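PDB 3BPK: nitrilotriacetate monooxygenase component B from Bacillus cereus ATCC 14579, which probably binds FMN and works as a flavin reductase-like oxidoreductase component of a monooxygenase system. Local coordinates for residues P57-R71 with S152-F165. Residues are numbered along the deposited sequence; the frame is centred on the assembly and turned at random. Where two conformers were deposited one is given.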
loop_
_atom_site.group_PDB
_atom_site.type_symbol
_atom_site.label_atom_id
_atom_site.label_comp_id
_atom_site.label_asym_id
_atom_site.label_seq_id
_atom_site.Cartn_x
_atom_site.Cartn_y
_atom_site.Cartn_z
ATOM N N PRO B 57 1.877 -0.649 17.559
ATOM C CA PRO B 57 3.305 -0.849 17.299
ATOM C C PRO B 57 3.501 -0.752 15.769
ATOM O O PRO B 57 2.507 -0.590 15.060
ATOM C CB PRO B 57 3.539 -2.274 17.793
ATOM C CG PRO B 57 2.249 -2.978 17.500
ATOM C CD PRO B 57 1.168 -1.935 17.775
ATOM N N PRO B 58 4.743 -0.758 15.284
ATOM C CA PRO B 58 4.957 -0.661 13.820
ATOM C C PRO B 58 4.383 -1.879 13.122
ATOM O O PRO B 58 4.857 -2.993 13.349
ATOM C CB PRO B 58 6.492 -0.536 13.688
ATOM C CG PRO B 58 7.043 -1.023 14.970
ATOM C CD PRO B 58 6.020 -0.728 16.039
ATOM N N LEU B 59 3.338 -1.644 12.312
ATOM C CA LEU B 59 2.644 -2.710 11.569
ATOM C C LEU B 59 2.678 -2.380 10.082
ATOM O O LEU B 59 2.538 -1.209 9.696
ATOM C CB LEU B 59 1.179 -2.858 11.994
ATOM C CG LEU B 59 0.907 -3.257 13.445
ATOM C CD1 LEU B 59 -0.608 -3.262 13.733
ATOM C CD2 LEU B 59 1.528 -4.603 13.800
ATOM N N ILE B 60 2.908 -3.422 9.266
ATOM C CA ILE B 60 2.950 -3.288 7.796
ATOM C C ILE B 60 2.058 -4.360 7.183
ATOM O O ILE B 60 1.687 -5.341 7.855
ATOM C CB ILE B 60 4.381 -3.361 7.230
ATOM C CG1 ILE B 60 5.021 -4.719 7.512
ATOM C CG2 ILE B 60 5.246 -2.245 7.862
ATOM C CD1 ILE B 60 4.616 -5.843 6.572
ATOM N N SER B 61 1.670 -4.148 5.929
ATOM C CA SER B 61 0.839 -5.152 5.224
ATOM C C SER B 61 1.441 -5.530 3.891
ATOM O O SER B 61 2.011 -4.681 3.189
ATOM C CB SER B 61 -0.570 -4.601 4.982
ATOM O OG SER B 61 -0.525 -3.364 4.275
ATOM N N VAL B 62 1.272 -6.805 3.524
ATOM C CA VAL B 62 1.673 -7.254 2.184
ATOM C C VAL B 62 0.575 -8.213 1.731
ATOM O O VAL B 62 0.277 -9.185 2.432
ATOM C CB VAL B 62 3.002 -8.029 2.222
ATOM C CG1 VAL B 62 3.388 -8.497 0.823
ATOM C CG2 VAL B 62 4.117 -7.168 2.785
ATOM N N SER B 63 -0.055 -7.913 0.597
ATOM C CA SER B 63 -1.086 -8.822 0.085
ATOM C C SER B 63 -0.464 -9.800 -0.903
ATOM O O SER B 63 0.098 -9.376 -1.926
ATOM C CB SER B 63 -2.239 -8.037 -0.536
ATOM O OG SER B 63 -3.264 -8.929 -0.907
ATOM N N VAL B 64 -0.513 -11.085 -0.566
ATOM C CA VAL B 64 0.139 -12.131 -1.372
ATOM C C VAL B 64 -0.965 -12.942 -2.075
ATOM O O VAL B 64 -1.845 -13.503 -1.415
ATOM C CB VAL B 64 0.990 -13.068 -0.475
ATOM C CG1 VAL B 64 1.663 -14.183 -1.325
ATOM C CG2 VAL B 64 2.064 -12.239 0.243
ATOM N N GLN B 65 -0.931 -12.972 -3.399
ATOM C CA GLN B 65 -2.033 -13.636 -4.137
ATOM C C GLN B 65 -1.928 -15.143 -3.975
ATOM O O GLN B 65 -0.820 -15.685 -3.845
ATOM C CB GLN B 65 -1.998 -13.254 -5.624
ATOM C CG GLN B 65 -2.111 -11.728 -5.861
ATOM C CD GLN B 65 -3.302 -11.083 -5.099
ATOM O OE1 GLN B 65 -4.486 -11.462 -5.299
ATOM N NE2 GLN B 65 -2.999 -10.106 -4.236
ATOM N N ARG B 66 -3.076 -15.827 -4.034
ATOM C CA ARG B 66 -3.112 -17.296 -4.034
ATOM C C ARG B 66 -3.057 -17.776 -5.476
ATOM O O ARG B 66 -3.191 -16.973 -6.409
ATOM C CB ARG B 66 -4.370 -17.802 -3.339
ATOM C CG ARG B 66 -4.391 -17.528 -1.843
ATOM C CD ARG B 66 -5.223 -18.547 -1.156
ATOM N NE ARG B 66 -5.338 -18.293 0.260
ATOM C CZ ARG B 66 -6.013 -19.053 1.126
ATOM N NH1 ARG B 66 -6.645 -20.165 0.716
ATOM N NH2 ARG B 66 -6.062 -18.701 2.400
ATOM N N LYS B 67 -2.792 -19.071 -5.645
ATOM C CA LYS B 67 -2.885 -19.693 -6.966
ATOM C C LYS B 67 -4.005 -20.716 -6.907
ATOM O O LYS B 67 -3.944 -21.702 -6.176
ATOM C CB LYS B 67 -1.559 -20.305 -7.417
ATOM C CG LYS B 67 -0.508 -19.264 -7.818
ATOM C CD LYS B 67 0.423 -19.788 -8.909
ATOM C CE LYS B 67 1.612 -18.861 -9.149
ATOM N NZ LYS B 67 1.293 -17.642 -9.967
ATOM N N ALA B 68 -5.066 -20.428 -7.664
ATOM C CA ALA B 68 -6.265 -21.265 -7.659
ATOM C C ALA B 68 -6.680 -21.656 -6.223
ATOM O O ALA B 68 -6.932 -22.829 -5.910
ATOM C CB ALA B 68 -6.055 -22.510 -8.560
ATOM N N GLY B 69 -6.723 -20.664 -5.331
ATOM C CA GLY B 69 -7.232 -20.893 -3.990
ATOM C C GLY B 69 -6.213 -21.437 -2.998
ATOM O O GLY B 69 -6.544 -21.638 -1.825
ATOM N N GLU B 70 -4.993 -21.709 -3.473
ATOM C CA GLU B 70 -3.929 -22.210 -2.594
ATOM C C GLU B 70 -2.871 -21.146 -2.291
ATOM O O GLU B 70 -2.436 -20.415 -3.176
ATOM C CB GLU B 70 -3.242 -23.442 -3.176
ATOM C CG GLU B 70 -4.184 -24.631 -3.510
ATOM C CD GLU B 70 -4.931 -25.194 -2.312
ATOM O OE1 GLU B 70 -4.391 -25.195 -1.175
ATOM O OE2 GLU B 70 -6.078 -25.657 -2.501
ATOM N N ARG B 71 -2.469 -21.095 -1.028
ATOM C CA ARG B 71 -1.429 -20.134 -0.583
ATOM C C ARG B 71 -0.115 -20.301 -1.332
ATOM O O ARG B 71 0.319 -21.430 -1.548
ATOM C CB ARG B 71 -1.160 -20.290 0.905
ATOM C CG ARG B 71 -2.330 -19.934 1.798
ATOM C CD ARG B 71 -1.964 -20.061 3.252
ATOM N NE ARG B 71 -3.055 -19.701 4.155
ATOM C CZ ARG B 71 -4.002 -20.547 4.576
ATOM N NH1 ARG B 71 -4.017 -21.818 4.174
ATOM N NH2 ARG B 71 -4.960 -20.119 5.392
ATOM N N SER B 152 -12.467 -20.478 -2.162
ATOM C CA SER B 152 -11.165 -20.262 -2.792
ATOM C C SER B 152 -10.766 -18.773 -2.758
ATOM O O SER B 152 -10.949 -18.042 -3.739
ATOM C CB SER B 152 -11.137 -20.797 -4.229
ATOM O OG SER B 152 -11.240 -22.217 -4.287
ATOM N N PRO B 153 -10.167 -18.325 -1.620
ATOM C CA PRO B 153 -9.731 -16.900 -1.513
ATOM C C PRO B 153 -8.773 -16.499 -2.632
ATOM O O PRO B 153 -8.029 -17.347 -3.141
ATOM C CB PRO B 153 -9.020 -16.853 -0.151
ATOM C CG PRO B 153 -9.656 -18.038 0.650
ATOM C CD PRO B 153 -9.812 -19.097 -0.403
ATOM N N ALA B 154 -8.750 -15.210 -2.982
ATOM C CA ALA B 154 -7.874 -14.720 -4.036
ATOM C C ALA B 154 -6.488 -14.413 -3.466
ATOM O O ALA B 154 -5.506 -14.352 -4.213
ATOM C CB ALA B 154 -8.429 -13.441 -4.633
ATOM N N CYS B 155 -6.430 -14.104 -2.167
ATOM C CA CYS B 155 -5.150 -13.635 -1.589
ATOM C C CYS B 155 -5.140 -13.792 -0.092
ATOM O O CYS B 155 -6.157 -14.120 0.509
ATOM C CB CYS B 155 -4.930 -12.150 -1.929
ATOM S SG CYS B 155 -6.049 -11.037 -1.032
ATOM N N ASP B 156 -3.973 -13.569 0.526
ATOM C CA ASP B 156 -3.862 -13.470 1.973
ATOM C C ASP B 156 -3.171 -12.167 2.242
ATOM O O ASP B 156 -2.060 -11.925 1.731
ATOM C CB ASP B 156 -3.028 -14.621 2.542
ATOM C CG ASP B 156 -3.715 -15.957 2.312
ATOM O OD1 ASP B 156 -4.610 -16.269 3.124
ATOM O OD2 ASP B 156 -3.421 -16.583 1.262
ATOM N N LEU B 157 -3.840 -11.344 3.039
ATOM C CA LEU B 157 -3.249 -10.065 3.434
ATOM C C LEU B 157 -2.472 -10.326 4.718
ATOM O O LEU B 157 -3.071 -10.652 5.757
ATOM C CB LEU B 157 -4.355 -9.036 3.643
ATOM C CG LEU B 157 -3.897 -7.620 3.946
ATOM C CD1 LEU B 157 -3.040 -7.046 2.867
ATOM C CD2 LEU B 157 -5.141 -6.727 4.148
ATOM N N LEU B 158 -1.143 -10.210 4.637
ATOM C CA LEU B 158 -0.271 -10.509 5.788
ATOM C C LEU B 158 -0.061 -9.221 6.541
ATOM O O LEU B 158 0.397 -8.237 5.958
ATOM C CB LEU B 158 1.081 -11.040 5.323
ATOM C CG LEU B 158 0.975 -12.299 4.415
ATOM C CD1 LEU B 158 2.415 -12.741 4.050
ATOM C CD2 LEU B 158 0.150 -13.470 5.035
ATOM N N ILE B 159 -0.379 -9.239 7.836
ATOM C CA ILE B 159 -0.101 -8.093 8.703
ATOM C C ILE B 159 1.131 -8.441 9.536
ATOM O O ILE B 159 1.109 -9.416 10.304
ATOM C CB ILE B 159 -1.296 -7.783 9.657
ATOM C CG1 ILE B 159 -2.613 -7.589 8.860
ATOM C CG2 ILE B 159 -0.989 -6.555 10.504
ATOM C CD1 ILE B 159 -2.532 -6.517 7.751
ATOM N N GLY B 160 2.219 -7.690 9.349
ATOM C CA GLY B 160 3.476 -8.011 10.030
ATOM C C GLY B 160 3.756 -6.935 11.055
ATOM O O GLY B 160 3.495 -5.741 10.817
ATOM N N ARG B 161 4.255 -7.359 12.214
ATOM C CA ARG B 161 4.705 -6.421 13.233
ATOM C C ARG B 161 6.212 -6.376 13.180
ATOM O O ARG B 161 6.853 -7.409 13.284
ATOM C CB ARG B 161 4.231 -6.863 14.634
ATOM C CG ARG B 161 4.793 -5.997 15.764
ATOM C CD ARG B 161 4.046 -6.211 17.089
ATOM N NE ARG B 161 4.199 -7.573 17.597
ATOM C CZ ARG B 161 5.188 -7.994 18.384
ATOM N NH1 ARG B 161 6.154 -7.158 18.771
ATOM N NH2 ARG B 161 5.202 -9.264 18.800
ATOM N N VAL B 162 6.753 -5.166 12.995
ATOM C CA VAL B 162 8.218 -5.001 12.924
ATOM C C VAL B 162 8.799 -5.159 14.330
ATOM O O VAL B 162 8.390 -4.450 15.278
ATOM C CB VAL B 162 8.614 -3.613 12.356
ATOM C CG1 VAL B 162 10.154 -3.466 12.284
ATOM C CG2 VAL B 162 7.962 -3.379 10.995
ATOM N N VAL B 163 9.732 -6.105 14.462
ATOM C CA VAL B 163 10.408 -6.340 15.758
ATOM C C VAL B 163 11.886 -5.881 15.747
ATOM O O VAL B 163 12.511 -5.787 16.808
ATOM C CB VAL B 163 10.267 -7.794 16.226
ATOM C CG1 VAL B 163 8.801 -8.092 16.504
ATOM C CG2 VAL B 163 10.854 -8.775 15.174
ATOM N N ARG B 164 12.406 -5.595 14.548
ATOM C CA ARG B 164 13.735 -4.970 14.427
ATOM C C ARG B 164 13.835 -4.228 13.114
ATOM O O ARG B 164 13.399 -4.743 12.079
ATOM C CB ARG B 164 14.854 -6.017 14.488
ATOM C CG ARG B 164 16.240 -5.410 14.754
ATOM C CD ARG B 164 16.267 -4.861 16.196
ATOM N NE ARG B 164 16.728 -5.842 17.185
ATOM C CZ ARG B 164 16.056 -6.230 18.264
ATOM N NH1 ARG B 164 14.814 -5.783 18.496
ATOM N NH2 ARG B 164 16.628 -7.098 19.114
ATOM N N PHE B 165 14.385 -3.014 13.176
ATOM C CA PHE B 165 14.719 -2.258 11.979
ATOM C C PHE B 165 16.228 -2.360 11.795
ATOM O O PHE B 165 16.977 -2.281 12.793
ATOM C CB PHE B 165 14.434 -0.782 12.153
ATOM C CG PHE B 165 12.979 -0.409 12.130
ATOM C CD1 PHE B 165 12.314 -0.230 10.919
ATOM C CD2 PHE B 165 12.299 -0.139 13.322
ATOM C CE1 PHE B 165 10.975 0.210 10.897
ATOM C CE2 PHE B 165 10.974 0.269 13.302
ATOM C CZ PHE B 165 10.314 0.444 12.076
HETATM O O HOH W 1 -1.290 -16.188 -0.319
HETATM O O HOH W 2 -5.889 -15.472 -6.924
HETATM O O HOH W 3 -7.027 -18.043 -5.809
HETATM O O HOH W 4 -4.261 -17.546 5.427
#
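Arg66 reaches across to the neighbouring strand and holds the carboxylate of Asp156 side-on, and its side chain can be followed atom by atom. CB lies against the backbone oxygens of Pro153 and Ala154; CG, opposite the carbonyl carbon (chi1 -68°), and CD then run past Asp156 OD2, and the extended chain carries the guanidinium to the carboxylate. At the tip, Arg66 NE bonds Asp156 OD2 at 2.8 Å, and Arg66 NH2 meets the syn lone pair of Asp156 OD1 at 2.9 Å, nearly straight at 174°. The two planes lie only 22° apart, which lets two nitrogens meet two oxygens at once. Arg66 NH1 reaches Gly69 O (2.9 Å) from above the carbonyl plane, tying the guanidinium to the type I' turn Lys67-Glu70, where Gly69 fits because its backbone angles would press a CB against the preceding carbonyl oxygen. Pro153 CG lies over the rim of one guanidinium face and Arg71 CG over that of the opposite one, while the three bonds hold its rotation. Arg71 reaches Asp156 OD1 through a long salt bridge and a shared water, and a second water donates to both Asp156 OD2 and Val64 O; this concentration of positive charge probably favours an ionised aspartate.

Farther along, Val64 CG2 packs on Leu158 CD1 at 3.9 Å, branched apolar side chains meeting on the sheet face that also carries Asp156. Gly160 suits its place beside Ile60, whose CD1 would crowd a CB there. On the other face Ser63 OG bonds Val53 O of the second subunit. Reciprocal backbone bonds at Ile60-Gly160, Val62-Leu158 and Val64-Asp156 make this a regular antiparallel ladder within the curled sheet of the flavin reductase-like domain, a family that generally binds FMN.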